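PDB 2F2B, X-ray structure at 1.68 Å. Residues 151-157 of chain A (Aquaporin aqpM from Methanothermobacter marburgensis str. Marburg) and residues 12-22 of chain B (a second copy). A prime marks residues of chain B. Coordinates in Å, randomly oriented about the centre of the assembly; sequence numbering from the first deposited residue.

Chain A, residues 151-157: VVGTFLL
Chain B (12-22) FIGTFILVFFG

At the centre of this contact between two copies of the aquaporin, Val152 (t) sets CG1 over the face of the Phe20′ ring, 3.7 Å from its centroid, a CH-pi contact 11° off the normal. Val152 CG1 also lies 4.0 Å from Phe21′ CZ and 4.1 Å from Phe16′ CE1, so one methyl touches three rings. Flat rings offer faces to methyls: Leu156 (t, p) lays CD2 over Phe21′, 3.6 Å from Phe21′ CE2, while Leu156 CD1 meets Ile17′ CD1 at 3.6 Å, branched chains packing without polar partners. Phe21′ (m, chi2 -79°) turns its edge to the backbone, Phe21′ CZ lying 4.0 Å from Gly153 CA, where glycine presents no side chain. Phe155 (t, chi2 92°) receives Ile13′ CG2 at its edge, 4.1 Å from Phe155 CE2.

Both stretches are helical, phi/psi typically -62/-46° (psi -26° at Thr154, -32° at Thr15′; Phe21′ -80/-45°, Gly22′ -69/-63°), with a pi-type turn at 18′-22′. Axes approach to 11.7 Å, directions 125° apart. Leu156 CA and Ile17′ CA are 7.6 Å apart; Gly153 CA and Phe21′ CA, 8.8 Å. Phe16′ and Phe20′ are t (chi2 -72°, -78°); Ile13′ and Ile17′ m, t.

No polar side chain joins the contact and no hydrogen bond crosses. Val152 O accepts Leu156 N (3.1 Å). Thr154 and Thr15′, both m, hydrogen-bond through OG1 just beyond their stretches.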

# COMPACT_ATOMS: atom_id res chain seq x y z
N VAL A 151 -2.15 -15.00 -19.72
CA VAL A 151 -3.02 -14.29 -20.66
C VAL A 151 -3.96 -13.34 -19.91
O VAL A 151 -4.07 -12.16 -20.26
CB VAL A 151 -3.88 -15.27 -21.50
CG1 VAL A 151 -4.92 -14.48 -22.31
CG2 VAL A 151 -3.00 -16.07 -22.44
N VAL A 152 -4.64 -13.85 -18.88
CA VAL A 152 -5.58 -13.02 -18.12
C VAL A 152 -4.86 -11.88 -17.40
O VAL A 152 -5.31 -10.73 -17.42
CB VAL A 152 -6.36 -13.87 -17.09
CG1 VAL A 152 -7.36 -12.99 -16.33
CG2 VAL A 152 -7.11 -14.99 -17.81
N GLY A 153 -3.73 -12.20 -16.78
CA GLY A 153 -2.97 -11.18 -16.08
C GLY A 153 -2.47 -10.08 -17.00
O GLY A 153 -2.60 -8.89 -16.69
N THR A 154 -1.91 -10.45 -18.15
CA THR A 154 -1.39 -9.44 -19.06
C THR A 154 -2.53 -8.68 -19.73
O THR A 154 -2.36 -7.53 -20.13
CB THR A 154 -0.47 -10.07 -20.12
OG1 THR A 154 0.48 -10.93 -19.48
CG2 THR A 154 0.31 -8.98 -20.86
N PHE A 155 -3.70 -9.31 -19.85
CA PHE A 155 -4.86 -8.65 -20.42
C PHE A 155 -5.21 -7.46 -19.53
O PHE A 155 -5.42 -6.34 -20.01
CB PHE A 155 -6.05 -9.61 -20.49
CG PHE A 155 -7.32 -8.99 -21.02
CD1 PHE A 155 -7.62 -9.03 -22.38
CD2 PHE A 155 -8.20 -8.35 -20.16
CE1 PHE A 155 -8.79 -8.44 -22.88
CE2 PHE A 155 -9.38 -7.75 -20.65
CZ PHE A 155 -9.67 -7.81 -22.01
N LEU A 156 -5.29 -7.69 -18.22
CA LEU A 156 -5.61 -6.60 -17.29
C LEU A 156 -4.56 -5.50 -17.37
O LEU A 156 -4.90 -4.31 -17.42
CB LEU A 156 -5.72 -7.11 -15.85
CG LEU A 156 -5.97 -6.00 -14.82
CD1 LEU A 156 -7.26 -5.26 -15.17
CD2 LEU A 156 -6.06 -6.59 -13.42
N LEU A 157 -3.29 -5.89 -17.36
CA LEU A 157 -2.21 -4.91 -17.44
C LEU A 157 -2.34 -4.04 -18.68
O LEU A 157 -2.32 -2.81 -18.59
CB LEU A 157 -0.85 -5.62 -17.47
CG LEU A 157 0.37 -4.73 -17.79
CD1 LEU A 157 0.47 -3.58 -16.79
CD2 LEU A 157 1.64 -5.57 -17.77
N PHE B 12 -19.27 -6.47 -17.89
CA PHE B 12 -18.98 -7.90 -17.80
C PHE B 12 -17.48 -8.08 -17.54
O PHE B 12 -17.08 -8.81 -16.63
CB PHE B 12 -19.38 -8.60 -19.11
CG PHE B 12 -18.99 -10.05 -19.17
CD1 PHE B 12 -17.70 -10.43 -19.53
CD2 PHE B 12 -19.93 -11.05 -18.90
CE1 PHE B 12 -17.35 -11.79 -19.62
CE2 PHE B 12 -19.59 -12.40 -18.98
CZ PHE B 12 -18.30 -12.77 -19.34
N ILE B 13 -16.66 -7.41 -18.34
CA ILE B 13 -15.21 -7.50 -18.20
C ILE B 13 -14.75 -6.99 -16.83
O ILE B 13 -13.93 -7.63 -16.16
CB ILE B 13 -14.50 -6.68 -19.31
CG1 ILE B 13 -14.74 -7.35 -20.66
CG2 ILE B 13 -13.00 -6.58 -19.02
CD1 ILE B 13 -14.29 -6.52 -21.85
N GLY B 14 -15.29 -5.85 -16.42
CA GLY B 14 -14.92 -5.27 -15.14
C GLY B 14 -15.25 -6.16 -13.96
O GLY B 14 -14.46 -6.29 -13.03
N THR B 15 -16.42 -6.78 -13.98
CA THR B 15 -16.81 -7.65 -12.87
C THR B 15 -16.03 -8.96 -12.93
O THR B 15 -15.73 -9.55 -11.90
CB THR B 15 -18.33 -7.91 -12.88
OG1 THR B 15 -19.02 -6.67 -13.09
CG2 THR B 15 -18.76 -8.49 -11.55
N PHE B 16 -15.70 -9.40 -14.14
CA PHE B 16 -14.90 -10.61 -14.33
C PHE B 16 -13.55 -10.36 -13.64
O PHE B 16 -13.05 -11.21 -12.89
CB PHE B 16 -14.70 -10.86 -15.84
CG PHE B 16 -13.73 -11.97 -16.16
CD1 PHE B 16 -12.36 -11.80 -15.97
CD2 PHE B 16 -14.19 -13.17 -16.69
CE1 PHE B 16 -11.46 -12.82 -16.29
CE2 PHE B 16 -13.29 -14.20 -17.02
CZ PHE B 16 -11.93 -14.02 -16.81
N ILE B 17 -12.97 -9.20 -13.90
CA ILE B 17 -11.68 -8.82 -13.33
C ILE B 17 -11.75 -8.75 -11.80
O ILE B 17 -10.88 -9.29 -11.10
CB ILE B 17 -11.21 -7.46 -13.89
CG1 ILE B 17 -10.80 -7.63 -15.35
CG2 ILE B 17 -10.05 -6.91 -13.05
CD1 ILE B 17 -10.62 -6.32 -16.11
N LEU B 18 -12.79 -8.10 -11.30
CA LEU B 18 -12.98 -7.96 -9.87
C LEU B 18 -12.97 -9.31 -9.16
O LEU B 18 -12.27 -9.50 -8.16
CB LEU B 18 -14.30 -7.22 -9.60
CG LEU B 18 -14.66 -6.83 -8.17
CD1 LEU B 18 -15.64 -5.65 -8.19
CD2 LEU B 18 -15.27 -8.02 -7.45
N VAL B 19 -13.74 -10.26 -9.68
CA VAL B 19 -13.84 -11.59 -9.08
C VAL B 19 -12.61 -12.48 -9.32
O VAL B 19 -12.14 -13.15 -8.40
CB VAL B 19 -15.11 -12.31 -9.57
CG1 VAL B 19 -15.19 -13.72 -8.99
CG2 VAL B 19 -16.34 -11.51 -9.16
N PHE B 20 -12.10 -12.49 -10.54
CA PHE B 20 -10.93 -13.30 -10.86
C PHE B 20 -9.75 -12.94 -9.95
O PHE B 20 -9.17 -13.81 -9.30
CB PHE B 20 -10.54 -13.12 -12.33
CG PHE B 20 -9.34 -13.93 -12.76
CD1 PHE B 20 -8.05 -13.51 -12.44
CD2 PHE B 20 -9.50 -15.11 -13.47
CE1 PHE B 20 -6.93 -14.26 -12.82
CE2 PHE B 20 -8.39 -15.87 -13.85
CZ PHE B 20 -7.10 -15.44 -13.53
N PHE B 21 -9.42 -11.66 -9.89
CA PHE B 21 -8.28 -11.22 -9.08
C PHE B 21 -8.55 -11.09 -7.58
O PHE B 21 -7.75 -11.56 -6.77
CB PHE B 21 -7.74 -9.91 -9.64
CG PHE B 21 -7.08 -10.07 -10.98
CD1 PHE B 21 -5.78 -10.57 -11.07
CD2 PHE B 21 -7.78 -9.81 -12.15
CE1 PHE B 21 -5.19 -10.81 -12.31
CE2 PHE B 21 -7.19 -10.05 -13.40
CZ PHE B 21 -5.90 -10.55 -13.47
N GLY B 22 -9.67 -10.48 -7.21
CA GLY B 22 -10.00 -10.32 -5.81
C GLY B 22 -10.32 -11.61 -5.08
O GLY B 22 -9.63 -12.01 -4.14